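Long-range contacts in tapirin (Caldicellulosiruptor hydrothermalis, PDB 6N2C), which probably binds cellulose through its C-terminal beta-helix domain, consistent with a part in attaching the thermophilic bacterium to plant biomass: residues A[176-181]-A[572-577]; A[170-175]-A[449-454]. One frame throughout, in Å; residues are numbered along the deposited sequence.

Both contacts lie where the first and last modelled parts of the chain and a returning loop pack beside the parallel beta-helix of the tapirin C-terminal domain, and they illustrate how segments far apart in sequence are tied together by neighbouring residues of one loop. Residues 170-175 meet the start of helix 451-457 in interaction 2; the chain then runs directly into 176-181, which meets the late segment 572-577 in interaction 1. Their centres are 12 Å apart. Trp-176 joins them, its CE3 standing 3.6 Å from Ile-452 N, and Pro-577 O lies 3.5 Å from Leu-173 CD2. Both are away from the zinc site of His-530, Asp-532 and Glu-551.

Interaction 1. Residues A[176-181]-A[572-577]; sequences WDSNIF and ENVQPP
Trp-176 meets Pro-576 and Pro-577 in a proline-aromatic CH-pi packing, by which the late segment 572-577 is laid against the loop before the first strand, 186-190, of the beta-helix. CG is anti to the backbone N (chi1 -178°), which carries the indole toward that segment; chi2 (-87°) then turns one face to both prolines. Pro-576 CB sits 3.8 Å from the centroid of the five-membered ring, and Pro-577 CD lies 3.7 Å from that of the six-membered ring, each nearly on the ring normal. Val-574 CG1 comes instead to the indole edge, in its plane, 3.7 Å from CZ2. An alanine in place of Trp-176 would probably leave both prolines without their aromatic face and Val-574 CG1 without the indole edge. Asp-177 takes no direct part, but its OD1 accepts from Asn-179 N in an Asx turn. In the conformer described, Ser-178 OG accepts from Trp-176 NE1 at 2.9 Å, close to the indole plane, and donates to Val-574 O at 3.2 Å, from above the carbonyl plane; a second conformer is also modelled, so both bonds may be partial. At the end of the 3-10 segment 178-181, the Phe-181 ring meets Trp-465 and has its CD2 4.0 Å from Val-574 CG1, while a water bridges Phe-181 O and Glu-572 N, 2.8 Å from each, accepting from the N-H.

Interaction 2. Residues A[170-175]-A[449-454]; sequences LPYLLA and IPAIIE
Tyr-172 meets Ala-451 through both its carbonyl and its ring, a worked case of a loop meeting the first turn of a helix. Among the hydrogen bonds, Ala-451 N donates to Tyr-172 O at 2.8 Å, nearly straight (170°) and in the carbonyl plane. One water extends this bond: it donates to Tyr-172 O and Leu-174 O and accepts from Ile-452 N, 2.9 Å away. Two backbone N-H groups at the start of helix 451-457, just after the N-cap residue Pro-450, are thus met by the loop, one directly and one through water. Further out, Tyr-172 OH donates to Glu-454 OE1 at 2.8 Å, on the syn side of the carboxylate, whose plane stands 57° from that of the ring.

The aromatic contact is a CH-pi interaction. Tyr-172 CG is anti to the backbone N (chi1 -161°), and the ring lies with Ala-451 CB over its centre, 3.6 Å from the centroid. Ile-449 O approaches the ring edge instead, 3.6 Å from CD1.

Looser apolar packing joins Leu-174 CB to Pro-450 CG (4.2 Å) and Ala-175 CB to Ile-452 CG2 (4.4 Å). Pro-450 CB is also in van der Waals contact with Leu-174 O at 3.7 Å, as is Ile-452 CG2 with the carbonyl oxygens of Leu-174 and Ala-175. Behind them, Ala-175 and Pro-450 both touch Leu-273 of strand 273-276, placing loop and helix start against the beta-helix wall.

The chemistry implies that the tyrosine is held at both ends, its carbonyl by the helix start and its hydroxyl by Glu-454, whose negative charge would probably be eased by that bond.

Interaction 1. Residues A[176-181]-A[572-577]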
ATOM      1  N   TRP A 176       6.175  -0.921 -13.726  1.00 18.33           N
ATOM      2  CA  TRP A 176       7.488  -1.512 -13.933  1.00 18.00           C
ATOM      3  C   TRP A 176       8.574  -0.504 -13.684  1.00 18.59           C
ATOM      4  O   TRP A 176       8.511   0.580 -14.197  1.00 21.41           O
ATOM      5  CB  TRP A 176       7.608  -2.045 -15.364  1.00 20.06           C
ATOM      6  CG  TRP A 176       9.008  -2.694 -15.494  1.00 21.50           C
ATOM      7  CD1 TRP A 176      10.193  -2.075 -15.835  1.00 23.57           C
ATOM      8  CD2 TRP A 176       9.316  -4.003 -15.148  1.00 21.51           C
ATOM      9  NE1 TRP A 176      11.214  -2.985 -15.732  1.00 23.29           N
ATOM     10  CE2 TRP A 176      10.701  -4.178 -15.313  1.00 23.49           C
ATOM     11  CE3 TRP A 176       8.545  -5.104 -14.707  1.00 23.20           C
ATOM     12  CZ2 TRP A 176      11.328  -5.369 -15.012  1.00 21.97           C
ATOM     13  CZ3 TRP A 176       9.155  -6.292 -14.438  1.00 24.61           C
ATOM     14  CH2 TRP A 176      10.573  -6.423 -14.613  1.00 23.74           C
ATOM     15  N   ASP A 177       9.568  -0.818 -12.854  1.00 18.15           N
ATOM     16  CA  ASP A 177      10.621   0.176 -12.554  1.00 17.78           C
ATOM     17  C   ASP A 177      11.923  -0.652 -12.429  1.00 19.76           C
ATOM     18  O   ASP A 177      12.128  -1.347 -11.441  1.00 18.56           O
ATOM     19  CB  ASP A 177      10.339   0.935 -11.232  1.00 17.93           C
ATOM     20  CG  ASP A 177      11.378   1.966 -10.916  1.00 19.77           C
ATOM     21  OD1 ASP A 177      12.447   2.024 -11.593  1.00 19.88           O
ATOM     22  OD2 ASP A 177      11.172   2.744  -9.936  1.00 21.28           O
ATOM     23  N   SER A 178      12.775  -0.610 -13.438  0.64 20.13           N
ATOM     24  CA  SER A 178      14.005  -1.422 -13.379  0.64 20.49           C
ATOM     25  C   SER A 178      14.948  -1.049 -12.258  0.64 20.72           C
ATOM     26  O   SER A 178      15.763  -1.881 -11.847  0.64 17.71           O
ATOM     27  CB  SER A 178      14.755  -1.423 -14.747  0.64 22.59           C
ATOM     28  OG  SER A 178      13.952  -1.936 -15.810  0.64 22.78           O
ATOM     29  N   ASN A 179      14.866   0.167 -11.727  1.00 20.15           N
ATOM     30  CA  ASN A 179      15.633   0.529 -10.529  1.00 20.52           C
ATOM     31  C   ASN A 179      15.278  -0.301  -9.276  1.00 19.22           C
ATOM     32  O   ASN A 179      16.066  -0.341  -8.362  1.00 18.55           O
ATOM     33  CB  ASN A 179      15.488   1.945 -10.069  1.00 25.13           C
ATOM     34  CG  ASN A 179      16.012   2.975 -11.057  1.00 27.69           C
ATOM     35  OD1 ASN A 179      15.360   4.010 -11.228  1.00 47.52           O
ATOM     36  ND2 ASN A 179      17.115   2.760 -11.642  1.00 25.28           N
ATOM     37  N   ILE A 180      14.131  -0.955  -9.243  1.00 16.06           N
ATOM     38  CA  ILE A 180      13.816  -1.889  -8.150  1.00 15.20           C
ATOM     39  C   ILE A 180      14.940  -2.929  -7.941  1.00 17.47           C
ATOM     40  O   ILE A 180      15.168  -3.400  -6.832  1.00 15.69           O
ATOM     41  CB  ILE A 180      12.392  -2.454  -8.319  1.00 16.47           C
ATOM     42  CG1 ILE A 180      11.386  -1.357  -7.861  1.00 19.20           C
ATOM     43  CG2 ILE A 180      12.166  -3.683  -7.500  1.00 17.30           C
ATOM     44  CD1 ILE A 180       9.949  -1.600  -8.378  1.00 18.87           C
ATOM     45  N   PHE A 181      15.599  -3.311  -9.061  1.00 15.64           N
ATOM     46  CA  PHE A 181      16.614  -4.360  -9.019  1.00 17.04           C
ATOM     47  C   PHE A 181      17.999  -3.799  -8.911  1.00 19.52           C
ATOM     48  O   PHE A 181      18.952  -4.586  -8.886  1.00 18.48           O
ATOM     49  CB  PHE A 181      16.532  -5.183 -10.291  1.00 15.58           C
ATOM     50  CG  PHE A 181      15.165  -5.745 -10.510  1.00 16.40           C
ATOM     51  CD1 PHE A 181      14.719  -6.835  -9.821  1.00 17.61           C
ATOM     52  CD2 PHE A 181      14.267  -5.075 -11.353  1.00 18.42           C
ATOM     53  CE1 PHE A 181      13.433  -7.287 -10.003  1.00 20.61           C
ATOM     54  CE2 PHE A 181      13.005  -5.539 -11.546  1.00 18.23           C
ATOM     55  CZ  PHE A 181      12.573  -6.639 -10.866  1.00 18.64           C
ATOM     56  N   GLU A 572      22.325  -5.323 -13.018  1.00 31.42           N
ATOM     57  CA  GLU A 572      22.107  -5.927 -14.294  1.00 37.71           C
ATOM     58  C   GLU A 572      21.293  -4.965 -15.128  1.00 44.27           C
ATOM     59  O   GLU A 572      20.506  -4.118 -14.603  1.00 38.34           O
ATOM     60  CB  GLU A 572      21.588  -7.344 -14.158  1.00 45.34           C
ATOM     61  CG  GLU A 572      20.110  -7.552 -14.279  1.00 51.86           C
ATOM     62  CD  GLU A 572      19.741  -9.040 -14.369  1.00 61.47           C
ATOM     63  OE1 GLU A 572      19.754  -9.671 -13.300  1.00 49.83           O
ATOM     64  OE2 GLU A 572      19.455  -9.572 -15.492  1.00 64.59           O
ATOM     65  N   ASN A 573      21.514  -5.064 -16.432  1.00 48.83           N
ATOM     66  CA  ASN A 573      20.790  -4.244 -17.410  1.00 58.16           C
ATOM     67  C   ASN A 573      19.360  -4.779 -17.543  1.00 57.07           C
ATOM     68  O   ASN A 573      19.001  -5.393 -18.559  1.00 53.81           O
ATOM     69  CB  ASN A 573      21.524  -4.241 -18.768  1.00 60.63           C
ATOM     70  CG  ASN A 573      20.760  -3.477 -19.838  1.00 68.60           C
ATOM     71  OD1 ASN A 573      20.211  -2.412 -19.567  1.00 76.50           O
ATOM     72  ND2 ASN A 573      20.690  -4.036 -21.040  1.00 64.98           N
ATOM     73  N   VAL A 574      18.544  -4.572 -16.507  1.00 51.66           N
ATOM     74  CA  VAL A 574      17.205  -5.152 -16.494  1.00 53.52           C
ATOM     75  C   VAL A 574      16.345  -4.320 -17.457  1.00 59.85           C
ATOM     76  O   VAL A 574      16.454  -3.065 -17.491  1.00 49.37           O
ATOM     77  CB  VAL A 574      16.548  -5.166 -15.095  1.00 51.83           C
ATOM     78  CG1 VAL A 574      15.042  -5.432 -15.212  1.00 55.33           C
ATOM     79  CG2 VAL A 574      17.205  -6.216 -14.222  1.00 50.57           C
ATOM     80  N   GLN A 575      15.518  -5.031 -18.225  1.00 60.71           N
ATOM     81  CA  GLN A 575      14.567  -4.416 -19.139  1.00 62.65           C
ATOM     82  C   GLN A 575      13.163  -4.956 -18.839  1.00 51.43           C
ATOM     83  O   GLN A 575      13.024  -6.097 -18.378  1.00 46.81           O
ATOM     84  CB  GLN A 575      14.923  -4.716 -20.608  1.00 69.04           C
ATOM     85  CG  GLN A 575      16.276  -4.204 -21.092  1.00 71.92           C
ATOM     86  CD  GLN A 575      16.560  -2.778 -20.676  1.00 74.22           C
ATOM     87  OE1 GLN A 575      17.586  -2.508 -20.060  1.00 81.20           O
ATOM     88  NE2 GLN A 575      15.645  -1.862 -20.980  1.00 69.77           N
ATOM     89  N   PRO A 576      12.117  -4.138 -19.129  1.00 54.03           N
ATOM     90  CA  PRO A 576      10.735  -4.608 -18.935  1.00 52.38           C
ATOM     91  C   PRO A 576      10.431  -5.772 -19.862  1.00 60.53           C
ATOM     92  O   PRO A 576      10.798  -5.689 -21.053  1.00 66.63           O
ATOM     93  CB  PRO A 576       9.873  -3.385 -19.278  1.00 53.07           C
ATOM     94  CG  PRO A 576      10.771  -2.345 -19.872  1.00 51.61           C
ATOM     95  CD  PRO A 576      12.193  -2.716 -19.551  1.00 50.96           C
ATOM     96  N   PRO A 577       9.787  -6.842 -19.352  1.00 64.99           N
ATOM     97  CA  PRO A 577       9.556  -8.022 -20.202  1.00 78.85           C
ATOM     98  C   PRO A 577       8.407  -7.878 -21.228  1.00 85.82           C
ATOM     99  O   PRO A 577       7.400  -7.197 -20.960  1.00 84.24           O
ATOM    100  CB  PRO A 577       9.256  -9.151 -19.190  1.00 75.41           C
ATOM    101  CG  PRO A 577       9.265  -8.511 -17.856  1.00 72.97           C
ATOM    102  CD  PRO A 577       9.216  -7.035 -18.019  1.00 62.95           C
TER
HETATM  103  O   HOH W   1      18.432  -2.701 -12.651  0.94 22.21           O
HETATM  104  O   HOH W   2      20.187  -4.457 -11.405  0.87 22.62           O

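Interaction 2. Residues A[170-175]-A[449-454]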
ATOM      1  N   LEU A 170       0.556  -3.899 -22.003  1.00 66.41           N
ATOM      2  CA  LEU A 170       0.710  -2.607 -21.266  1.00 70.61           C
ATOM      3  C   LEU A 170       0.219  -2.640 -19.799  1.00 65.69           C
ATOM      4  O   LEU A 170       0.890  -2.060 -18.956  1.00 57.32           O
ATOM      5  CB  LEU A 170       0.058  -1.427 -22.029  1.00 80.54           C
ATOM      6  CG  LEU A 170       0.161   0.005 -21.452  1.00 81.36           C
ATOM      7  CD1 LEU A 170       1.604   0.369 -21.135  1.00 81.46           C
ATOM      8  CD2 LEU A 170      -0.434   1.044 -22.402  1.00 82.59           C
ATOM      9  N   PRO A 171      -0.965  -3.268 -19.492  1.00 61.57           N
ATOM     10  CA  PRO A 171      -1.309  -3.629 -18.054  1.00 56.59           C
ATOM     11  C   PRO A 171      -0.287  -4.553 -17.375  1.00 43.88           C
ATOM     12  O   PRO A 171      -0.171  -4.567 -16.152  1.00 34.20           O
ATOM     13  CB  PRO A 171      -2.656  -4.371 -18.176  1.00 59.77           C
ATOM     14  CG  PRO A 171      -3.257  -3.858 -19.452  1.00 61.51           C
ATOM     15  CD  PRO A 171      -2.130  -3.457 -20.384  1.00 57.32           C
ATOM     16  N   TYR A 172       0.436  -5.338 -18.182  1.00 36.81           N
ATOM     17  CA  TYR A 172       1.477  -6.199 -17.651  1.00 28.44           C
ATOM     18  C   TYR A 172       2.577  -5.311 -17.109  1.00 21.98           C
ATOM     19  O   TYR A 172       3.227  -5.657 -16.077  1.00 21.53           O
ATOM     20  CB  TYR A 172       2.019  -7.124 -18.732  1.00 33.48           C
ATOM     21  CG  TYR A 172       2.747  -8.325 -18.207  1.00 37.63           C
ATOM     22  CD1 TYR A 172       2.344  -8.996 -17.003  1.00 37.54           C
ATOM     23  CD2 TYR A 172       3.861  -8.802 -18.904  1.00 41.11           C
ATOM     24  CE1 TYR A 172       3.031 -10.079 -16.526  1.00 35.63           C
ATOM     25  CE2 TYR A 172       4.580  -9.872 -18.433  1.00 43.74           C
ATOM     26  CZ  TYR A 172       4.180 -10.541 -17.277  1.00 40.39           C
ATOM     27  OH  TYR A 172       4.902 -11.604 -16.828  1.00 39.04           O
ATOM     28  N   LEU A 173       2.812  -4.174 -17.764  1.00 20.26           N
ATOM     29  CA  LEU A 173       3.912  -3.270 -17.369  1.00 23.69           C
ATOM     30  C   LEU A 173       3.602  -2.155 -16.341  1.00 21.51           C
ATOM     31  O   LEU A 173       4.380  -1.212 -16.117  1.00 20.47           O
ATOM     32  CB  LEU A 173       4.574  -2.666 -18.605  1.00 25.30           C
ATOM     33  CG  LEU A 173       5.109  -3.737 -19.572  1.00 27.34           C
ATOM     34  CD1 LEU A 173       5.745  -2.944 -20.720  1.00 31.46           C
ATOM     35  CD2 LEU A 173       6.125  -4.634 -18.926  1.00 31.88           C
ATOM     36  N   LEU A 174       2.425  -2.244 -15.739  1.00 22.60           N
ATOM     37  CA  LEU A 174       2.019  -1.253 -14.761  1.00 19.92           C
ATOM     38  C   LEU A 174       3.073  -1.221 -13.669  1.00 18.32           C
ATOM     39  O   LEU A 174       3.414  -2.282 -13.129  1.00 19.36           O
ATOM     40  CB  LEU A 174       0.694  -1.706 -14.138  1.00 21.10           C
ATOM     41  CG  LEU A 174       0.151  -0.745 -13.016  1.00 22.44           C
ATOM     42  CD1 LEU A 174      -0.002   0.685 -13.494  1.00 28.97           C
ATOM     43  CD2 LEU A 174      -1.149  -1.337 -12.591  1.00 24.26           C
ATOM     44  N   ALA A 175       3.577  -0.027 -13.423  1.00 17.24           N
ATOM     45  CA  ALA A 175       4.541   0.231 -12.324  1.00 17.43           C
ATOM     46  C   ALA A 175       5.854  -0.491 -12.501  1.00 17.37           C
ATOM     47  O   ALA A 175       6.607  -0.652 -11.579  1.00 15.91           O
ATOM     48  CB  ALA A 175       3.960  -0.017 -10.925  1.00 17.23           C
ATOM     49  N   ILE A 449      -1.988  -9.632 -13.150  1.00 22.83           N
ATOM     50  CA  ILE A 449      -0.975  -9.289 -12.110  1.00 23.95           C
ATOM     51  C   ILE A 449       0.236  -8.628 -12.809  1.00 22.42           C
ATOM     52  O   ILE A 449       0.789  -9.199 -13.801  1.00 23.17           O
ATOM     53  CB  ILE A 449      -0.476 -10.490 -11.377  1.00 25.40           C
ATOM     54  CG1 ILE A 449      -1.597 -11.233 -10.671  1.00 32.04           C
ATOM     55  CG2 ILE A 449       0.624 -10.094 -10.415  1.00 27.17           C
ATOM     56  CD1 ILE A 449      -2.540 -10.339  -9.907  1.00 33.41           C
ATOM     57  N   PRO A 450       0.621  -7.415 -12.378  1.00 19.70           N
ATOM     58  CA  PRO A 450       1.716  -6.711 -13.003  1.00 18.98           C
ATOM     59  C   PRO A 450       3.003  -7.521 -12.899  1.00 17.65           C
ATOM     60  O   PRO A 450       3.282  -8.166 -11.902  1.00 17.63           O
ATOM     61  CB  PRO A 450       1.822  -5.430 -12.190  1.00 19.20           C
ATOM     62  CG  PRO A 450       0.413  -5.161 -11.767  1.00 17.73           C
ATOM     63  CD  PRO A 450       0.036  -6.571 -11.331  1.00 19.10           C
ATOM     64  N   ALA A 451       3.782  -7.442 -13.972  1.00 18.77           N
ATOM     65  CA  ALA A 451       5.033  -8.162 -14.073  1.00 20.43           C
ATOM     66  C   ALA A 451       5.985  -7.796 -12.975  1.00 18.01           C
ATOM     67  O   ALA A 451       6.606  -8.683 -12.422  1.00 18.39           O
ATOM     68  CB  ALA A 451       5.711  -7.913 -15.418  1.00 23.25           C
ATOM     69  N   ILE A 452       5.997  -6.539 -12.613  1.00 17.34           N
ATOM     70  CA  ILE A 452       6.865  -6.095 -11.518  1.00 18.28           C
ATOM     71  C   ILE A 452       6.553  -6.834 -10.223  1.00 19.56           C
ATOM     72  O   ILE A 452       7.475  -7.194  -9.465  1.00 16.77           O
ATOM     73  CB  ILE A 452       6.893  -4.567 -11.355  1.00 18.40           C
ATOM     74  CG1 ILE A 452       8.014  -4.066 -10.506  1.00 19.59           C
ATOM     75  CG2 ILE A 452       5.582  -4.077 -10.743  1.00 17.77           C
ATOM     76  CD1 ILE A 452       9.393  -4.384 -10.980  1.00 21.23           C
ATOM     77  N   ILE A 453       5.266  -7.085  -9.926  1.00 17.43           N
ATOM     78  CA  ILE A 453       4.903  -7.807  -8.724  1.00 19.54           C
ATOM     79  C   ILE A 453       5.283  -9.271  -8.798  1.00 19.95           C
ATOM     80  O   ILE A 453       5.789  -9.845  -7.821  1.00 20.59           O
ATOM     81  CB  ILE A 453       3.355  -7.688  -8.437  1.00 21.14           C
ATOM     82  CG1 ILE A 453       2.958  -6.226  -8.266  1.00 21.09           C
ATOM     83  CG2 ILE A 453       2.931  -8.630  -7.300  1.00 18.05           C
ATOM     84  CD1 ILE A 453       3.511  -5.497  -7.056  1.00 22.00           C
ATOM     85  N   GLU A 454       5.094  -9.897  -9.971  1.00 18.48           N
ATOM     86  CA  GLU A 454       5.539 -11.240 -10.199  1.00 21.42           C
ATOM     87  C   GLU A 454       7.010 -11.381  -9.880  1.00 18.31           C
ATOM     88  O   GLU A 454       7.400 -12.351  -9.146  1.00 19.48           O
ATOM     89  CB  GLU A 454       5.287 -11.699 -11.625  1.00 26.40           C
ATOM     90  CG  GLU A 454       3.847 -11.916 -11.916  1.00 35.22           C
ATOM     91  CD  GLU A 454       3.566 -12.228 -13.410  1.00 40.80           C
ATOM     92  OE1 GLU A 454       4.550 -12.421 -14.215  1.00 36.45           O
ATOM     93  OE2 GLU A 454       2.345 -12.155 -13.764  1.00 36.10           O
TER
HETATM   94  O   HOH W   3       4.914  -4.382 -14.236  1.00 16.00           O